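Local coordinates for DUF5751 domain-containing protein (Sulfolobus tokodaii, PDB 2RBG) that is of unknown function, a small archaeal protein built round a five-stranded parallel beta-sheet with helices packed against it, at residues 73-76 with 77-81; 51-54 with 55-59. All coordinates share one frame; numbering follows the deposited sequence.

Contact 1. Residues 73-76 with 77-81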
loop_
_atom_site.group_PDB
_atom_site.type_symbol
_atom_site.label_atom_id
_atom_site.label_comp_id
_atom_site.label_asym_id
_atom_site.label_seq_id
_atom_site.Cartn_x
_atom_site.Cartn_y
_atom_site.Cartn_z
ATOM N N ASN A 73 21.065 -11.734 11.419
ATOM C CA ASN A 73 22.305 -11.324 12.067
ATOM C C ASN A 73 23.360 -10.855 11.061
ATOM O O ASN A 73 24.435 -10.397 11.447
ATOM C CB ASN A 73 22.866 -12.482 12.898
ATOM C CG ASN A 73 23.252 -13.678 12.046
ATOM O OD1 ASN A 73 24.189 -13.611 11.250
ATOM N ND2 ASN A 73 22.530 -14.783 12.208
ATOM N N GLU A 74 23.048 -10.962 9.772
ATOM C CA GLU A 74 23.986 -10.554 8.728
ATOM C C GLU A 74 23.591 -9.238 8.065
ATOM O O GLU A 74 24.156 -8.857 7.037
ATOM C CB GLU A 74 24.096 -11.648 7.663
ATOM C CG GLU A 74 24.536 -12.999 8.205
ATOM C CD GLU A 74 24.615 -14.060 7.126
ATOM O OE1 GLU A 74 23.655 -14.180 6.337
ATOM O OE2 GLU A 74 25.631 -14.783 7.068
ATOM N N VAL A 75 22.626 -8.542 8.653
ATOM C CA VAL A 75 22.182 -7.273 8.093
ATOM C C VAL A 75 23.351 -6.300 7.960
ATOM O O VAL A 75 23.378 -5.474 7.044
ATOM C CB VAL A 75 21.085 -6.623 8.963
ATOM C CG1 VAL A 75 20.640 -5.300 8.338
ATOM C CG2 VAL A 75 19.899 -7.564 9.085
ATOM N N ASP A 76 24.325 -6.394 8.858
ATOM C CA ASP A 76 25.466 -5.488 8.774
ATOM C C ASP A 76 26.288 -5.699 7.501
ATOM O O ASP A 76 26.838 -4.744 6.954
ATOM C CB ASP A 76 26.349 -5.596 10.030
ATOM C CG ASP A 76 26.898 -6.995 10.272
ATOM O OD1 ASP A 76 26.484 -7.959 9.594
ATOM O OD2 ASP A 76 27.754 -7.124 11.173
ATOM N N ILE A 77 26.362 -6.938 7.019
ATOM C CA ILE A 77 27.109 -7.223 5.794
ATOM C C ILE A 77 26.330 -6.625 4.620
ATOM O O ILE A 77 26.908 -6.032 3.708
ATOM C CB ILE A 77 27.276 -8.742 5.570
ATOM C CG1 ILE A 77 28.023 -9.369 6.753
ATOM C CG2 ILE A 77 28.050 -8.993 4.279
ATOM C CD1 ILE A 77 28.062 -10.886 6.719
ATOM N N PHE A 78 25.012 -6.787 4.653
ATOM C CA PHE A 78 24.159 -6.235 3.609
ATOM C C PHE A 78 24.368 -4.726 3.492
ATOM O O PHE A 78 24.581 -4.197 2.401
ATOM C CB PHE A 78 22.689 -6.518 3.920
ATOM C CG PHE A 78 21.745 -5.551 3.268
ATOM C CD1 PHE A 78 21.556 -5.561 1.891
ATOM C CD2 PHE A 78 21.091 -4.588 4.030
ATOM C CE1 PHE A 78 20.731 -4.618 1.279
ATOM C CE2 PHE A 78 20.264 -3.640 3.427
ATOM C CZ PHE A 78 20.086 -3.657 2.050
ATOM N N LEU A 79 24.298 -4.035 4.624
ATOM C CA LEU A 79 24.464 -2.589 4.634
ATOM C C LEU A 79 25.849 -2.155 4.167
ATOM O O LEU A 79 25.981 -1.141 3.482
ATOM C CB LEU A 79 24.168 -2.040 6.030
ATOM C CG LEU A 79 22.683 -2.095 6.409
ATOM C CD1 LEU A 79 22.505 -1.858 7.900
ATOM C CD2 LEU A 79 21.925 -1.053 5.600
ATOM N N LYS A 80 26.878 -2.918 4.524
ATOM C CA LYS A 80 28.233 -2.575 4.101
ATOM C C LYS A 80 28.364 -2.752 2.591
ATOM O O LYS A 80 28.873 -1.874 1.894
ATOM C CB LYS A 80 29.267 -3.449 4.818
ATOM C CG LYS A 80 30.712 -3.135 4.432
ATOM C CD LYS A 80 31.067 -1.687 4.740
ATOM C CE LYS A 80 32.476 -1.345 4.269
ATOM N NZ LYS A 80 32.844 0.065 4.605
ATOM N N ASN A 81 27.898 -3.891 2.086
ATOM C CA ASN A 81 27.961 -4.171 0.657
ATOM C C ASN A 81 27.163 -3.149 -0.146
ATOM O O ASN A 81 27.492 -2.860 -1.296
ATOM C CB ASN A 81 27.422 -5.574 0.368
ATOM C CG ASN A 81 28.362 -6.674 0.839
ATOM O OD1 ASN A 81 29.402 -6.405 1.442
ATOM N ND2 ASN A 81 27.995 -7.920 0.561
#
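With CG1 of V75 anti to the backbone N (chi1 -180°) and CG of L79 anti to its own carbonyl carbon (chi1 -71°), the two side chains lie alongside each other one turn apart, V75 CG1 reaching L79 CD1 at 3.9 Å. L79 N also donates to V75 O at 3.0 Å. At the N-cap, E74 O takes two N-H groups: F78 N approaches in the carbonyl plane at 3.3 Å, while I77 N stands above that plane at 2.9 Å and makes a more bent bond. The E74 carboxylate turns elsewhere, OE1 accepting from the backbone N of K71. D76 adds a weak, strongly bent hydrogen bond, from I77 N to its OD1 at 2.8 Å, and its carbonyl O receives K80 N at 3.0 Å. The F78 ring leads away from this turn, with V75 O near its plane at the edge, and meets F41 edge-to-face; I105 of helix 99-107 touches both V75 and F78. This is the N-terminal part of a surface helix, 75-82, in an alpha/beta fold, with an apolar side that sets V75 and F78 against helix 99-107, and F78 and I77 against W70 of strand 64-70.

Contact 2. Residues 51-54 with 55-59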
loop_
_atom_site.group_PDB
_atom_site.type_symbol
_atom_site.label_atom_id
_atom_site.label_comp_id
_atom_site.label_asym_id
_atom_site.label_seq_id
_atom_site.Cartn_x
_atom_site.Cartn_y
_atom_site.Cartn_z
ATOM N N THR A 51 13.552 -22.718 -5.481
ATOM C CA THR A 51 12.566 -23.740 -5.804
ATOM C C THR A 51 11.166 -23.166 -5.590
ATOM O O THR A 51 10.280 -23.339 -6.427
ATOM C CB THR A 51 12.757 -24.985 -4.918
ATOM O OG1 THR A 51 14.003 -25.610 -5.253
ATOM C CG2 THR A 51 11.619 -25.977 -5.124
ATOM N N LEU A 52 10.974 -22.467 -4.475
ATOM C CA LEU A 52 9.679 -21.867 -4.168
ATOM C C LEU A 52 9.255 -20.788 -5.163
ATOM O O LEU A 52 8.082 -20.699 -5.527
ATOM C CB LEU A 52 9.690 -21.262 -2.760
ATOM C CG LEU A 52 9.724 -22.220 -1.568
ATOM C CD1 LEU A 52 9.812 -21.422 -0.275
ATOM C CD2 LEU A 52 8.476 -23.089 -1.576
ATOM N N ILE A 53 10.201 -19.967 -5.605
ATOM C CA ILE A 53 9.871 -18.886 -6.530
ATOM C C ILE A 53 10.190 -19.188 -7.989
ATOM O O ILE A 53 10.216 -18.282 -8.822
ATOM C CB ILE A 53 10.594 -17.581 -6.136
ATOM C CG1 ILE A 53 12.104 -17.741 -6.312
ATOM C CG2 ILE A 53 10.265 -17.222 -4.694
ATOM C CD1 ILE A 53 12.886 -16.467 -6.071
ATOM N N ARG A 54 10.419 -20.460 -8.300
ATOM C CA ARG A 54 10.742 -20.864 -9.666
ATOM C C ARG A 54 9.794 -20.267 -10.702
ATOM O O ARG A 54 10.237 -19.733 -11.717
ATOM C CB ARG A 54 10.718 -22.390 -9.792
ATOM C CG ARG A 54 11.070 -22.890 -11.188
ATOM C CD ARG A 54 10.848 -24.389 -11.333
ATOM N NE ARG A 54 9.457 -24.765 -11.090
ATOM C CZ ARG A 54 9.026 -25.380 -9.992
ATOM N NH1 ARG A 54 7.741 -25.679 -9.858
ATOM N NH2 ARG A 54 9.882 -25.708 -9.032
ATOM N N GLU A 55 8.492 -20.361 -10.445
ATOM C CA GLU A 55 7.490 -19.838 -11.372
ATOM C C GLU A 55 7.630 -18.336 -11.590
ATOM O O GLU A 55 7.524 -17.850 -12.717
ATOM C CB GLU A 55 6.082 -20.162 -10.860
ATOM C CG GLU A 55 4.959 -19.738 -11.793
ATOM C CD GLU A 55 5.117 -20.299 -13.194
ATOM O OE1 GLU A 55 5.532 -21.470 -13.326
ATOM O OE2 GLU A 55 4.815 -19.572 -14.165
ATOM N N ALA A 56 7.871 -17.598 -10.512
ATOM C CA ALA A 56 8.027 -16.152 -10.619
ATOM C C ALA A 56 9.247 -15.821 -11.470
ATOM O O ALA A 56 9.211 -14.912 -12.296
ATOM C CB ALA A 56 8.165 -15.534 -9.234
ATOM N N LEU A 57 10.334 -16.558 -11.263
ATOM C CA LEU A 57 11.551 -16.328 -12.026
ATOM C C LEU A 57 11.342 -16.622 -13.511
ATOM O O LEU A 57 11.814 -15.873 -14.370
ATOM C CB LEU A 57 12.692 -17.194 -11.480
ATOM C CG LEU A 57 13.019 -16.966 -10.002
ATOM C CD1 LEU A 57 14.185 -17.847 -9.599
ATOM C CD2 LEU A 57 13.363 -15.503 -9.769
ATOM N N LEU A 58 10.631 -17.705 -13.808
ATOM C CA LEU A 58 10.369 -18.090 -15.191
ATOM C C LEU A 58 9.492 -17.066 -15.906
ATOM O O LEU A 58 9.760 -16.695 -17.049
ATOM C CB LEU A 58 9.694 -19.468 -15.234
ATOM C CG LEU A 58 9.233 -19.967 -16.607
ATOM C CD1 LEU A 58 10.425 -20.108 -17.535
ATOM C CD2 LEU A 58 8.522 -21.306 -16.449
ATOM N N GLU A 59 8.447 -16.610 -15.225
ATOM C CA GLU A 59 7.524 -15.637 -15.800
ATOM C C GLU A 59 8.184 -14.295 -16.091
ATOM O O GLU A 59 7.716 -13.531 -16.938
ATOM C CB GLU A 59 6.341 -15.410 -14.857
ATOM C CG GLU A 59 5.336 -16.539 -14.823
ATOM C CD GLU A 59 4.204 -16.272 -13.852
ATOM O OE1 GLU A 59 3.893 -15.085 -13.617
ATOM O OE2 GLU A 59 3.618 -17.245 -13.334
HETATM O O HOH W 1 6.906 -18.509 -7.604
HETATM O O HOH W 2 7.292 -21.479 -8.218
#
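I53 and L57 carry the apolar part of this contact, but residues 55-59 open with water. E55 N donates to a water 2.8 Å away, which in turn donates to L52 O, so solvent links the end of helix 46-52 to the first turn of helix 54-59. Next comes A56, whose N uses a second water in the same way, again bridged to L52 O; its CB lies 3.5 Å from I53 O and 4.4 Å from I53 CB, and both side chains touch F21 of helix 17-31. L57 N donates to I53 O at 3.0 Å. The L57 side chain crosses that of I53 at a slant: CG1 of I53, set between its backbone N and carbonyl carbon (chi1 66°), meets L57 CG and CD1, while I53 CD1 reaches L57 CD2 at 3.9 Å. An alanine at L57 would remove both methyl branches and is likely to open a gap beside I53 CG1 and CD1 and to lose the packing on F25 of helix 17-31. L58 N closes the next bond on R54 O at 2.9 Å, and L58 CB rests against the same oxygen. The chemistry is thus divided: direct N-H to O=C bonds and branched hydrocarbon build the first turn on I53 at the N-cap and on R54, whereas across the break two waters tie L52 O to the N-H groups of E55 and A56, beside a weak direct bond from R54 N to T51 O.

In the fold
Contact 2 precedes contact 1 along the chain, with strand 64-70 running between helix 54-59 and helix 75-82. Their centres are about 26 Å apart and their nearest atoms about 16 Å apart, so they do not touch; they lie on opposite sides of the chain's centre. Each illustrates how a surface helix begins, with a residue at the N-cap position whose carbonyl accepts from the first turn. They differ in what precedes that turn: residues 51-54 arrive from another helix, whereas 73-76 enter from a loop after a strand. Contact 2 packs on helix 17-31, contact 1 on helix 99-107. The protein's function is unknown, and the two contacts are plain packing of surface helices.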